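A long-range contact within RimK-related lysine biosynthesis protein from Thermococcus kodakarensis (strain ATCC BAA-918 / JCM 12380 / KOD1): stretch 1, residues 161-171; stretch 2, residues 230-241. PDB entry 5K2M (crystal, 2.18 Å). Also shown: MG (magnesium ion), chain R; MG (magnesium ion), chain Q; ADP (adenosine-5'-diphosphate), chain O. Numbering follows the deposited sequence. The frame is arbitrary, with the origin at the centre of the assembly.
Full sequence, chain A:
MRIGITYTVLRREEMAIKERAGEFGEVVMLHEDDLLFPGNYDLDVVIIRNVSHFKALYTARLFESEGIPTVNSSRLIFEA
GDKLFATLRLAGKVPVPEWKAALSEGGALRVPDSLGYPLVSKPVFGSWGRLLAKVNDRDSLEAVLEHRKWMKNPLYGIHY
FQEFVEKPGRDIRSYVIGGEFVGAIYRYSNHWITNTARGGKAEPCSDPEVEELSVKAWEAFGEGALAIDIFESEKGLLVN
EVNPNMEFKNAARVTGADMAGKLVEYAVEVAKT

Stretch 1 161-171: FQEFVEKPGRD
Stretch 2, residues 230-241: IFESEKGLLVNE

Two salt bridges cross this contact. R170 (chi1 p, then extended t, t) meets E232 (m, t, chi3 -72°) in a two-pronged pairing: NE donates to OE1 and NH2 to OE2, both at 2.9 Å, so the carboxylate lies at the edge of the guanidinium, near its plane. Water 1 reinforces it, donating to R170 O and E232 OE1 and accepting from E232 N, each at 2.8 Å. The second bridge joins K235 NZ to E163 OE2 at 2.6 Å; K235 has chi1 p and is extended beyond it (t, t, t), and its end comes nearer although its CA-to-CB bond points sideways.

Deeper in, Q162 (m, t) donates from NE2 to N240 OD1 at 2.9 Å. Its OE1 accepts from ADP N6 at 3.0 Å, while N240 (t) gives ND2 to ADP O2A at 2.8 Å, so both amides serve protein and nucleotide together.

Stretch 2 is a hairpin: F231 N to L238 O is 2.8 Å and L238 N to F231 O is 2.9 Å, with a type I turn from S233 to G236. G236, at phi/psi 90/-168, adopts angles that call for glycine. Stretch 1 leaves its strand after E163, runs as loop through G169 (68/17), and resumes as strand at R170. The register sets K167 CA 5.6 Å from S233 CA and D171 CA 5.2 Å from F231 CA.

F231 (m, chi2 -16°) centres the packing. K167 (m, t, m, m) lays CD over one ring face, 4.0 Å from the centroid, and carries NZ on to ADP N3 at 2.8 Å. D171 (p) brings OD2 to the ring edge, 3.7 Å from F231 CE1. V165 (t) points toward stretch 2, its CB 4.1 Å from F231 CD2, CG1 3.6 Å from S233 CB, and CG2 4.1 Å from L238 CD1.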

# COMPACT_ATOMS: atom_id res chain seq x y z
N PHE A 161 20.79 -26.85 -38.62
CA PHE A 161 21.25 -27.89 -39.54
C PHE A 161 22.55 -27.47 -40.23
O PHE A 161 22.78 -26.30 -40.44
CB PHE A 161 20.22 -28.09 -40.67
CG PHE A 161 18.89 -28.60 -40.21
CD1 PHE A 161 18.66 -29.95 -40.07
CD2 PHE A 161 17.84 -27.72 -39.99
CE1 PHE A 161 17.41 -30.43 -39.69
CE2 PHE A 161 16.59 -28.19 -39.60
CZ PHE A 161 16.38 -29.55 -39.46
N GLN A 162 23.37 -28.44 -40.57
CA GLN A 162 24.54 -28.23 -41.43
C GLN A 162 24.51 -29.20 -42.59
O GLN A 162 23.86 -30.24 -42.51
CB GLN A 162 25.83 -28.48 -40.65
CG GLN A 162 26.15 -27.46 -39.58
CD GLN A 162 27.40 -27.84 -38.80
OE1 GLN A 162 27.58 -29.00 -38.46
NE2 GLN A 162 28.26 -26.88 -38.52
N GLU A 163 25.20 -28.86 -43.67
CA GLU A 163 25.57 -29.84 -44.68
C GLU A 163 26.36 -30.97 -44.02
O GLU A 163 27.14 -30.71 -43.10
CB GLU A 163 26.44 -29.20 -45.77
CG GLU A 163 27.81 -28.73 -45.29
CD GLU A 163 28.64 -28.06 -46.37
OE1 GLU A 163 28.43 -28.34 -47.56
OE2 GLU A 163 29.50 -27.22 -46.03
N PHE A 164 26.17 -32.20 -44.47
CA PHE A 164 27.02 -33.29 -44.00
C PHE A 164 28.40 -33.14 -44.63
O PHE A 164 28.54 -33.15 -45.86
CB PHE A 164 26.43 -34.66 -44.34
CG PHE A 164 27.32 -35.82 -43.95
CD1 PHE A 164 27.44 -36.21 -42.62
CD2 PHE A 164 28.03 -36.52 -44.91
CE1 PHE A 164 28.24 -37.28 -42.26
CE2 PHE A 164 28.83 -37.60 -44.55
CZ PHE A 164 28.95 -37.97 -43.23
N VAL A 165 29.41 -32.99 -43.79
CA VAL A 165 30.78 -32.86 -44.27
C VAL A 165 31.44 -34.24 -44.28
O VAL A 165 31.41 -34.95 -43.28
CB VAL A 165 31.58 -31.87 -43.42
CG1 VAL A 165 33.01 -31.79 -43.90
CG2 VAL A 165 30.91 -30.50 -43.43
N GLU A 166 32.03 -34.60 -45.42
CA GLU A 166 32.73 -35.88 -45.57
C GLU A 166 34.14 -35.71 -45.06
O GLU A 166 35.01 -35.21 -45.76
CB GLU A 166 32.74 -36.34 -47.03
CG GLU A 166 31.35 -36.66 -47.57
CD GLU A 166 31.36 -37.07 -49.03
OE1 GLU A 166 30.37 -36.77 -49.73
OE2 GLU A 166 32.35 -37.68 -49.49
N LYS A 167 34.36 -36.13 -43.82
CA LYS A 167 35.63 -35.96 -43.14
C LYS A 167 36.43 -37.24 -43.35
O LYS A 167 35.83 -38.29 -43.58
CB LYS A 167 35.43 -35.72 -41.64
CG LYS A 167 34.33 -34.73 -41.27
CD LYS A 167 34.18 -34.51 -39.77
CE LYS A 167 33.79 -35.78 -38.99
NZ LYS A 167 32.45 -36.34 -39.36
N PRO A 168 37.76 -37.17 -43.23
CA PRO A 168 38.60 -38.36 -43.41
C PRO A 168 38.71 -39.22 -42.15
O PRO A 168 39.80 -39.41 -41.63
CB PRO A 168 39.95 -37.77 -43.81
CG PRO A 168 40.00 -36.44 -43.12
CD PRO A 168 38.57 -35.95 -43.01
N GLY A 169 37.58 -39.74 -41.66
CA GLY A 169 37.57 -40.63 -40.49
C GLY A 169 37.95 -39.99 -39.16
O GLY A 169 38.23 -40.69 -38.20
N ARG A 170 37.92 -38.66 -39.10
CA ARG A 170 38.37 -37.93 -37.92
C ARG A 170 37.96 -36.47 -38.00
O ARG A 170 37.65 -35.96 -39.07
CB ARG A 170 39.90 -37.98 -37.81
CG ARG A 170 40.59 -37.17 -38.91
CD ARG A 170 42.07 -37.47 -39.05
NE ARG A 170 42.70 -36.52 -39.96
CZ ARG A 170 43.99 -36.54 -40.29
NH1 ARG A 170 44.81 -37.46 -39.80
NH2 ARG A 170 44.48 -35.63 -41.13
N ASP A 171 38.01 -35.79 -36.87
CA ASP A 171 37.97 -34.34 -36.88
C ASP A 171 39.04 -33.82 -35.94
O ASP A 171 39.87 -34.59 -35.45
CB ASP A 171 36.56 -33.82 -36.58
CG ASP A 171 36.20 -33.84 -35.11
OD1 ASP A 171 36.80 -34.60 -34.32
OD2 ASP A 171 35.27 -33.09 -34.74
N ILE A 230 37.16 -28.51 -35.40
CA ILE A 230 37.44 -28.19 -36.80
C ILE A 230 37.26 -29.44 -37.68
O ILE A 230 37.58 -30.55 -37.24
CB ILE A 230 38.87 -27.60 -36.93
CG1 ILE A 230 38.93 -26.22 -36.26
CG2 ILE A 230 39.30 -27.49 -38.38
CD1 ILE A 230 40.34 -25.70 -36.00
N PHE A 231 36.74 -29.26 -38.89
CA PHE A 231 36.60 -30.35 -39.86
C PHE A 231 37.51 -30.16 -41.06
O PHE A 231 37.61 -29.06 -41.60
CB PHE A 231 35.18 -30.43 -40.44
CG PHE A 231 34.08 -30.65 -39.42
CD1 PHE A 231 34.34 -31.09 -38.14
CD2 PHE A 231 32.76 -30.43 -39.80
CE1 PHE A 231 33.31 -31.30 -37.25
CE2 PHE A 231 31.72 -30.64 -38.92
CZ PHE A 231 32.00 -31.08 -37.63
N GLU A 232 38.16 -31.24 -41.48
CA GLU A 232 38.82 -31.28 -42.78
C GLU A 232 37.78 -31.69 -43.82
O GLU A 232 37.02 -32.63 -43.59
CB GLU A 232 39.98 -32.29 -42.78
CG GLU A 232 41.09 -31.94 -41.80
CD GLU A 232 41.92 -33.14 -41.40
OE1 GLU A 232 41.41 -34.01 -40.65
OE2 GLU A 232 43.09 -33.21 -41.82
N SER A 233 37.75 -30.98 -44.94
CA SER A 233 36.85 -31.28 -46.04
C SER A 233 37.55 -31.01 -47.35
O SER A 233 38.61 -30.38 -47.37
CB SER A 233 35.59 -30.42 -45.95
OG SER A 233 35.86 -29.09 -46.33
N GLU A 234 36.94 -31.46 -48.45
CA GLU A 234 37.47 -31.22 -49.80
C GLU A 234 37.65 -29.72 -50.10
O GLU A 234 38.40 -29.37 -51.01
CB GLU A 234 36.58 -31.89 -50.87
CG GLU A 234 35.17 -31.31 -51.01
CD GLU A 234 34.23 -32.20 -51.82
OE1 GLU A 234 34.70 -32.92 -52.73
OE2 GLU A 234 33.00 -32.18 -51.56
N LYS A 235 36.98 -28.86 -49.35
CA LYS A 235 37.13 -27.40 -49.50
C LYS A 235 38.01 -26.78 -48.40
O LYS A 235 37.94 -25.58 -48.16
CB LYS A 235 35.76 -26.71 -49.57
CG LYS A 235 34.77 -27.07 -48.47
CD LYS A 235 33.46 -26.32 -48.64
CE LYS A 235 32.36 -26.91 -47.76
NZ LYS A 235 31.14 -26.06 -47.75
N GLY A 236 38.84 -27.59 -47.76
CA GLY A 236 39.72 -27.10 -46.70
C GLY A 236 39.08 -27.19 -45.32
O GLY A 236 38.02 -27.81 -45.14
N LEU A 237 39.72 -26.54 -44.37
CA LEU A 237 39.31 -26.60 -42.97
C LEU A 237 38.07 -25.72 -42.71
O LEU A 237 37.95 -24.63 -43.26
CB LEU A 237 40.46 -26.18 -42.06
CG LEU A 237 41.73 -27.02 -42.19
CD1 LEU A 237 42.84 -26.41 -41.35
CD2 LEU A 237 41.48 -28.47 -41.79
N LEU A 238 37.17 -26.23 -41.89
CA LEU A 238 35.96 -25.50 -41.50
C LEU A 238 35.83 -25.56 -39.98
O LEU A 238 36.09 -26.61 -39.37
CB LEU A 238 34.71 -26.14 -42.12
CG LEU A 238 34.75 -26.47 -43.61
CD1 LEU A 238 33.72 -27.52 -43.98
CD2 LEU A 238 34.57 -25.21 -44.45
N VAL A 239 35.42 -24.45 -39.39
CA VAL A 239 35.17 -24.40 -37.96
C VAL A 239 33.72 -24.82 -37.73
O VAL A 239 32.82 -24.26 -38.33
CB VAL A 239 35.41 -23.01 -37.37
CG1 VAL A 239 35.11 -23.01 -35.87
CG2 VAL A 239 36.84 -22.57 -37.64
N ASN A 240 33.52 -25.81 -36.87
CA ASN A 240 32.20 -26.37 -36.66
C ASN A 240 31.55 -25.74 -35.44
O ASN A 240 30.42 -25.23 -35.50
CB ASN A 240 32.29 -27.89 -36.48
CG ASN A 240 30.98 -28.48 -36.00
OD1 ASN A 240 29.92 -28.19 -36.54
ND2 ASN A 240 31.04 -29.31 -34.96
N GLU A 241 32.29 -25.76 -34.34
CA GLU A 241 31.75 -25.44 -33.04
C GLU A 241 32.86 -24.94 -32.13
O GLU A 241 34.02 -25.25 -32.34
CB GLU A 241 31.22 -26.75 -32.48
CG GLU A 241 30.45 -26.57 -31.22
CD GLU A 241 30.50 -27.76 -30.31
OE1 GLU A 241 31.32 -28.70 -30.47
OE2 GLU A 241 29.70 -27.72 -29.37
MG MG R . 30.31 -29.10 -28.17
MG MG Q . 31.89 -30.95 -30.63
PB ADP O . 28.73 -31.52 -29.91
O1B ADP O . 30.12 -32.09 -29.94
O2B ADP O . 27.67 -32.50 -29.48
O3B ADP O . 28.58 -30.21 -29.18
PA ADP O . 29.31 -31.19 -32.72
O1A ADP O . 30.75 -30.93 -32.32
O2A ADP O . 28.74 -30.25 -33.73
O3A ADP O . 28.33 -31.24 -31.45
O5' ADP O . 29.19 -32.68 -33.31
C5' ADP O . 29.82 -33.78 -32.68
C4' ADP O . 30.64 -34.54 -33.70
O4' ADP O . 29.79 -35.03 -34.75
C3' ADP O . 31.74 -33.74 -34.38
O3' ADP O . 32.97 -33.79 -33.64
C2' ADP O . 31.85 -34.44 -35.72
O2' ADP O . 32.65 -35.61 -35.65
C1' ADP O . 30.44 -34.89 -36.01
N9 ADP O . 29.73 -33.88 -36.81
C8 ADP O . 28.99 -32.86 -36.34
N7 ADP O . 28.49 -32.11 -37.34
C5 ADP O . 28.94 -32.65 -38.48
C6 ADP O . 28.78 -32.38 -39.91
N6 ADP O . 28.04 -31.33 -40.32
N1 ADP O . 29.41 -33.20 -40.77
C2 ADP O . 30.15 -34.24 -40.38
N3 ADP O . 30.34 -34.56 -39.10
C4 ADP O . 29.76 -33.82 -38.13
O HOH W 1 38.68 -33.60 -40.14
O HOH W 2 32.78 -32.82 -31.19
O HOH W 3 28.75 -28.24 -26.87